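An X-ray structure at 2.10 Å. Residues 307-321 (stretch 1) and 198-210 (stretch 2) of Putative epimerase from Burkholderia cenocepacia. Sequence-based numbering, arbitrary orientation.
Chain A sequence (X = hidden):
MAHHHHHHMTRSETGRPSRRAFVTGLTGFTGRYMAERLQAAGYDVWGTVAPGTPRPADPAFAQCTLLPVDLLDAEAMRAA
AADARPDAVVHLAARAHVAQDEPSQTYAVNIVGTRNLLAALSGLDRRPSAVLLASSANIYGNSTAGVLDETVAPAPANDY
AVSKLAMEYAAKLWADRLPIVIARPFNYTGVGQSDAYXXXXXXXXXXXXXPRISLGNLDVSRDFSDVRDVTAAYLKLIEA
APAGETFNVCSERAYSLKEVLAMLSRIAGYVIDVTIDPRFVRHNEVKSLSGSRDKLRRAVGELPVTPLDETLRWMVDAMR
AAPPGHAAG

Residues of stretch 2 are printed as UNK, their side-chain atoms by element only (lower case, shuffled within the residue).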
# COMPACT_ATOMS: atom_id res chain seq x y z
N PRO A 307 23.00 11.57 -23.27
CA PRO A 307 24.08 11.61 -22.29
C PRO A 307 23.77 12.62 -21.19
O PRO A 307 23.28 13.69 -21.51
CB PRO A 307 25.30 12.05 -23.11
CG PRO A 307 24.97 11.70 -24.52
CD PRO A 307 23.47 11.87 -24.63
N LEU A 308 24.06 12.29 -19.94
CA LEU A 308 23.74 13.20 -18.85
C LEU A 308 24.44 14.56 -19.01
O LEU A 308 23.87 15.59 -18.68
CB LEU A 308 24.10 12.58 -17.49
CG LEU A 308 23.66 13.33 -16.22
CD1 LEU A 308 22.15 13.52 -16.16
CD2 LEU A 308 24.11 12.59 -14.97
N ASP A 309 25.65 14.57 -19.54
CA ASP A 309 26.35 15.86 -19.66
C ASP A 309 25.62 16.77 -20.67
O ASP A 309 25.62 18.00 -20.52
CB ASP A 309 27.82 15.66 -20.04
CG ASP A 309 28.01 15.32 -21.49
OD1 ASP A 309 28.34 16.23 -22.28
OD2 ASP A 309 27.85 14.13 -21.84
N GLU A 310 25.01 16.18 -21.69
CA GLU A 310 24.15 16.95 -22.59
C GLU A 310 22.91 17.50 -21.83
O GLU A 310 22.56 18.66 -21.94
CB GLU A 310 23.69 16.09 -23.76
CG GLU A 310 22.82 16.82 -24.77
CD GLU A 310 22.45 15.96 -25.98
OE1 GLU A 310 23.27 15.10 -26.38
OE2 GLU A 310 21.35 16.16 -26.52
N THR A 311 22.28 16.64 -21.05
CA THR A 311 21.16 17.05 -20.20
C THR A 311 21.55 18.22 -19.30
O THR A 311 20.82 19.20 -19.18
CB THR A 311 20.68 15.89 -19.31
OG1 THR A 311 20.31 14.77 -20.13
CG2 THR A 311 19.49 16.32 -18.44
N LEU A 312 22.71 18.10 -18.66
CA LEU A 312 23.14 19.12 -17.72
C LEU A 312 23.47 20.43 -18.44
O LEU A 312 23.19 21.51 -17.92
CB LEU A 312 24.34 18.63 -16.91
CG LEU A 312 24.07 17.51 -15.89
CD1 LEU A 312 25.37 16.89 -15.37
CD2 LEU A 312 23.22 18.03 -14.74
N ARG A 313 24.06 20.35 -19.63
CA ARG A 313 24.40 21.55 -20.38
C ARG A 313 23.12 22.26 -20.81
O ARG A 313 23.01 23.48 -20.75
CB ARG A 313 25.26 21.22 -21.60
CG ARG A 313 25.83 22.47 -22.28
CD ARG A 313 26.73 22.14 -23.46
NE ARG A 313 28.00 21.52 -23.05
CZ ARG A 313 29.06 22.20 -22.62
NH1 ARG A 313 29.02 23.52 -22.52
NH2 ARG A 313 30.17 21.55 -22.28
N TRP A 314 22.16 21.45 -21.24
CA TRP A 314 20.83 21.91 -21.60
C TRP A 314 20.24 22.74 -20.46
O TRP A 314 19.76 23.86 -20.68
CB TRP A 314 19.96 20.70 -21.92
CG TRP A 314 18.50 20.96 -22.17
CD1 TRP A 314 17.96 21.91 -23.00
CD2 TRP A 314 17.40 20.21 -21.66
NE1 TRP A 314 16.59 21.81 -23.00
CE2 TRP A 314 16.22 20.77 -22.19
CE3 TRP A 314 17.30 19.12 -20.78
CZ2 TRP A 314 14.95 20.28 -21.87
CZ3 TRP A 314 16.03 18.63 -20.47
CH2 TRP A 314 14.88 19.22 -21.01
N MET A 315 20.32 22.22 -19.24
CA MET A 315 19.77 22.89 -18.05
C MET A 315 20.56 24.15 -17.67
O MET A 315 19.97 25.18 -17.32
CB MET A 315 19.73 21.90 -16.87
CG MET A 315 18.79 20.70 -17.11
SD MET A 315 19.00 19.34 -15.93
CE MET A 315 18.54 20.12 -14.39
N VAL A 316 21.89 24.07 -17.71
CA VAL A 316 22.72 25.24 -17.40
C VAL A 316 22.42 26.37 -18.39
O VAL A 316 22.21 27.51 -17.99
CB VAL A 316 24.23 24.91 -17.43
CG1 VAL A 316 25.05 26.21 -17.42
CG2 VAL A 316 24.62 24.03 -16.24
N ASP A 317 22.40 26.03 -19.67
CA ASP A 317 22.12 27.02 -20.72
C ASP A 317 20.76 27.68 -20.51
O ASP A 317 20.62 28.88 -20.68
CB ASP A 317 22.19 26.38 -22.11
CG ASP A 317 23.61 25.99 -22.51
OD1 ASP A 317 24.57 26.50 -21.89
OD2 ASP A 317 23.75 25.21 -23.47
N ALA A 318 19.76 26.88 -20.16
CA ALA A 318 18.42 27.43 -19.95
C ALA A 318 18.42 28.38 -18.76
O ALA A 318 17.77 29.41 -18.79
CB ALA A 318 17.40 26.32 -19.75
N MET A 319 19.17 28.03 -17.71
CA MET A 319 19.24 28.88 -16.52
C MET A 319 19.89 30.23 -16.82
O MET A 319 19.43 31.26 -16.33
CB MET A 319 19.99 28.18 -15.40
CG MET A 319 19.19 27.10 -14.68
SD MET A 319 17.79 27.73 -13.74
CE MET A 319 18.61 28.29 -12.26
N ARG A 320 20.94 30.22 -17.63
CA ARG A 320 21.68 31.43 -17.95
C ARG A 320 20.92 32.31 -18.94
O ARG A 320 21.02 33.53 -18.89
CB ARG A 320 23.06 31.09 -18.50
CG ARG A 320 23.99 30.45 -17.46
CD ARG A 320 25.37 30.13 -18.03
NE ARG A 320 26.33 29.89 -16.96
CZ ARG A 320 27.57 29.45 -17.14
NH1 ARG A 320 28.02 29.19 -18.36
NH2 ARG A 320 28.36 29.26 -16.09
N ALA A 321 20.18 31.68 -19.84
CA ALA A 321 19.39 32.40 -20.84
C ALA A 321 18.16 33.08 -20.24
O ALA A 321 17.59 33.99 -20.86
CB ALA A 321 18.97 31.45 -21.96
N UNK A 198 17.91 17.48 -6.45
CA UNK A 198 19.35 17.63 -6.34
C UNK A 198 20.04 18.21 -7.59
O UNK A 198 20.76 19.21 -7.50
c UNK A 198 22.03 15.00 -5.37
c UNK A 198 21.48 16.36 -5.74
c UNK A 198 21.76 17.36 -4.63
c UNK A 198 19.98 16.28 -5.99
N UNK A 199 19.84 17.61 -8.75
CA UNK A 199 20.53 18.09 -9.95
C UNK A 199 20.14 19.54 -10.33
O UNK A 199 21.03 20.33 -10.66
c UNK A 199 20.29 17.12 -11.13
c UNK A 199 21.82 15.37 -10.07
c UNK A 199 21.09 15.08 -12.44
c UNK A 199 21.43 16.09 -11.35
N UNK A 200 18.84 19.90 -10.28
CA UNK A 200 18.54 21.32 -10.49
C UNK A 200 19.20 22.26 -9.47
O UNK A 200 19.57 23.39 -9.81
c UNK A 200 17.62 19.07 -10.33
c UNK A 200 17.01 21.38 -10.39
c UNK A 200 16.58 20.01 -10.89
N UNK A 201 19.36 21.79 -8.23
CA UNK A 201 20.06 22.58 -7.21
C UNK A 201 21.52 22.81 -7.63
O UNK A 201 22.01 23.95 -7.60
c UNK A 201 20.77 21.66 -3.47
c UNK A 201 20.58 22.62 -4.67
n UNK A 201 21.83 21.38 -1.19
c UNK A 201 21.48 22.34 -2.30
c UNK A 201 19.99 21.86 -5.86
N UNK A 202 22.19 21.75 -8.06
CA UNK A 202 23.56 21.82 -8.56
C UNK A 202 23.65 22.75 -9.77
O UNK A 202 24.53 23.62 -9.83
c UNK A 202 24.87 18.15 -8.34
c UNK A 202 24.81 19.59 -7.88
c UNK A 202 24.12 19.67 -6.54
c UNK A 202 24.08 20.43 -8.93
N UNK A 203 22.76 22.55 -10.73
CA UNK A 203 22.74 23.40 -11.93
C UNK A 203 22.53 24.87 -11.57
O UNK A 203 23.23 25.75 -12.09
c UNK A 203 21.64 22.93 -12.93
c UNK A 203 22.05 21.61 -13.56
c UNK A 203 21.37 24.00 -14.00
N UNK A 204 21.58 25.15 -10.68
CA UNK A 204 21.29 26.52 -10.26
C UNK A 204 22.53 27.18 -9.65
O UNK A 204 22.82 28.34 -9.92
c UNK A 204 20.13 26.56 -9.28
N UNK A 205 23.26 26.43 -8.83
CA UNK A 205 24.47 26.97 -8.22
C UNK A 205 25.52 27.28 -9.28
O UNK A 205 26.08 28.38 -9.29
n UNK A 205 23.71 26.28 -3.77
c UNK A 205 25.05 26.02 -7.18
c UNK A 205 22.69 25.75 -4.43
c UNK A 205 24.35 26.05 -5.86
n UNK A 205 23.04 25.62 -5.69
c UNK A 205 24.76 26.47 -4.64
N UNK A 206 25.79 26.33 -10.17
CA UNK A 206 26.82 26.55 -11.17
C UNK A 206 26.41 27.65 -12.15
O UNK A 206 27.25 28.42 -12.61
o UNK A 206 31.49 22.24 -9.92
c UNK A 206 28.07 23.34 -10.61
c UNK A 206 30.68 24.09 -11.18
c UNK A 206 29.14 22.59 -10.11
c UNK A 206 28.29 24.47 -11.39
c UNK A 206 27.13 25.27 -11.94
c UNK A 206 30.43 22.97 -10.40
c UNK A 206 29.60 24.83 -11.67
N UNK A 207 25.11 27.73 -12.44
CA UNK A 207 24.62 28.69 -13.42
C UNK A 207 24.86 30.13 -12.98
O UNK A 207 25.10 31.00 -13.82
c UNK A 207 23.13 28.46 -13.69
N UNK A 208 24.78 30.37 -11.68
CA UNK A 208 25.00 31.72 -11.14
C UNK A 208 26.42 31.85 -10.56
O UNK A 208 26.71 32.76 -9.77
n UNK A 208 21.74 29.32 -6.45
c UNK A 208 22.78 29.95 -5.89
c UNK A 208 22.99 31.51 -7.81
c UNK A 208 23.96 32.05 -10.08
c UNK A 208 24.10 31.24 -8.81
n UNK A 208 23.37 30.98 -6.51
n UNK A 208 23.23 29.57 -4.71
N UNK A 209 27.30 30.92 -10.94
CA UNK A 209 28.68 30.91 -10.47
C UNK A 209 28.82 30.96 -8.95
O UNK A 209 29.68 31.67 -8.43
o UNK A 209 30.05 31.12 -13.18
c UNK A 209 29.46 32.09 -11.07
c UNK A 209 29.50 32.05 -12.58
n UNK A 209 28.90 33.05 -13.22
N UNK A 210 27.98 30.21 -8.25
CA UNK A 210 28.09 30.13 -6.79
C UNK A 210 29.46 29.59 -6.39
O UNK A 210 29.94 28.64 -6.99
c UNK A 210 26.98 29.25 -6.22

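Position 198 carries four carbons forked at the second and lies out of reach of stretch 1; it is Leu-198, the first residue of the stretch and already helical. Position 199 has the same forked four-carbon side chain, but points toward stretch 1 and packs against Leu-308 and Leu-312. This is Leu-199, whose CD2 lies 4.2 Å from Leu-308 CD1. At 200, three carbons close a ring onto the backbone nitrogen, and the ring comes up to Met-315. The closed ring identifies Pro-200; its CG is 4.0 Å from Met-315 CE. Position 201 bears four carbons in a row ending in nitrogen, the mark of Lys-201, and its amine is hydrogen-bonded elsewhere in the structure. Another four-carbon fork at 202 gives Leu-202, buried but not in contact with stretch 1.

Position 203 has one carbon carrying two more, a beta-branched side chain set among Leu-312, Met-315, Val-316 and Met-319. It is Val-203, a knob in a hole formed by those four residues: CG2 lies 3.9 Å from Leu-312 CD2, and CG1 lies 3.9 Å from Val-316 CG2. The single carbon at 204 reaches Met-319 and defines Ala-204; although its CA-to-CB bond points away overall, CB is 3.8 Å from Met-319 CE. Position 205 has one carbon leading to a five-membered ring of three carbons and two nitrogens. This is His-205, whose ND1 donates a hydrogen bond to Lys-201 O (2.7 Å), one turn back. One carbon and a six-carbon ring bearing an oxygen make 206 Tyr-206; the end of its side chain leads away from stretch 1.

At 207 the side chain is a single carbon, CB, 3.6 Å from Met-319 CB; one carbon alone makes this Ala-207. Three carbons, a nitrogen and a carbon carrying two further nitrogens identify Arg-208, which leaves helical geometry and points away. Position 209 has two carbons, the second carrying an oxygen and a nitrogen, and this amide lies near Arg-320. It belongs to Asn-209, whose OD1 is 3.8 Å from Arg-320 NH2. The single carbon at 210, out of reach, completes the stretch as Ala-210.

The helices cross at -51° with axes 9.2 Å apart at closest approach. Small side chains suit this spacing: Val-203 fills its hole, while Ala-207 lets the backbones draw near, its CA 5.6 Å from that of Val-316. Leucine and methionine side chains extend the apolar contact. At its exposed margin, the edge of the Arg-320 guanidinium approaches the end of the second helix, with NE 3.6 Å from Ala-207 O. Nine apolar side-chain pairs and no hydrogen bond join the stretches, so packing dominates the 535 Å² contact.

Stretch 2, residues 198-210: LLPKLVAHYARNA
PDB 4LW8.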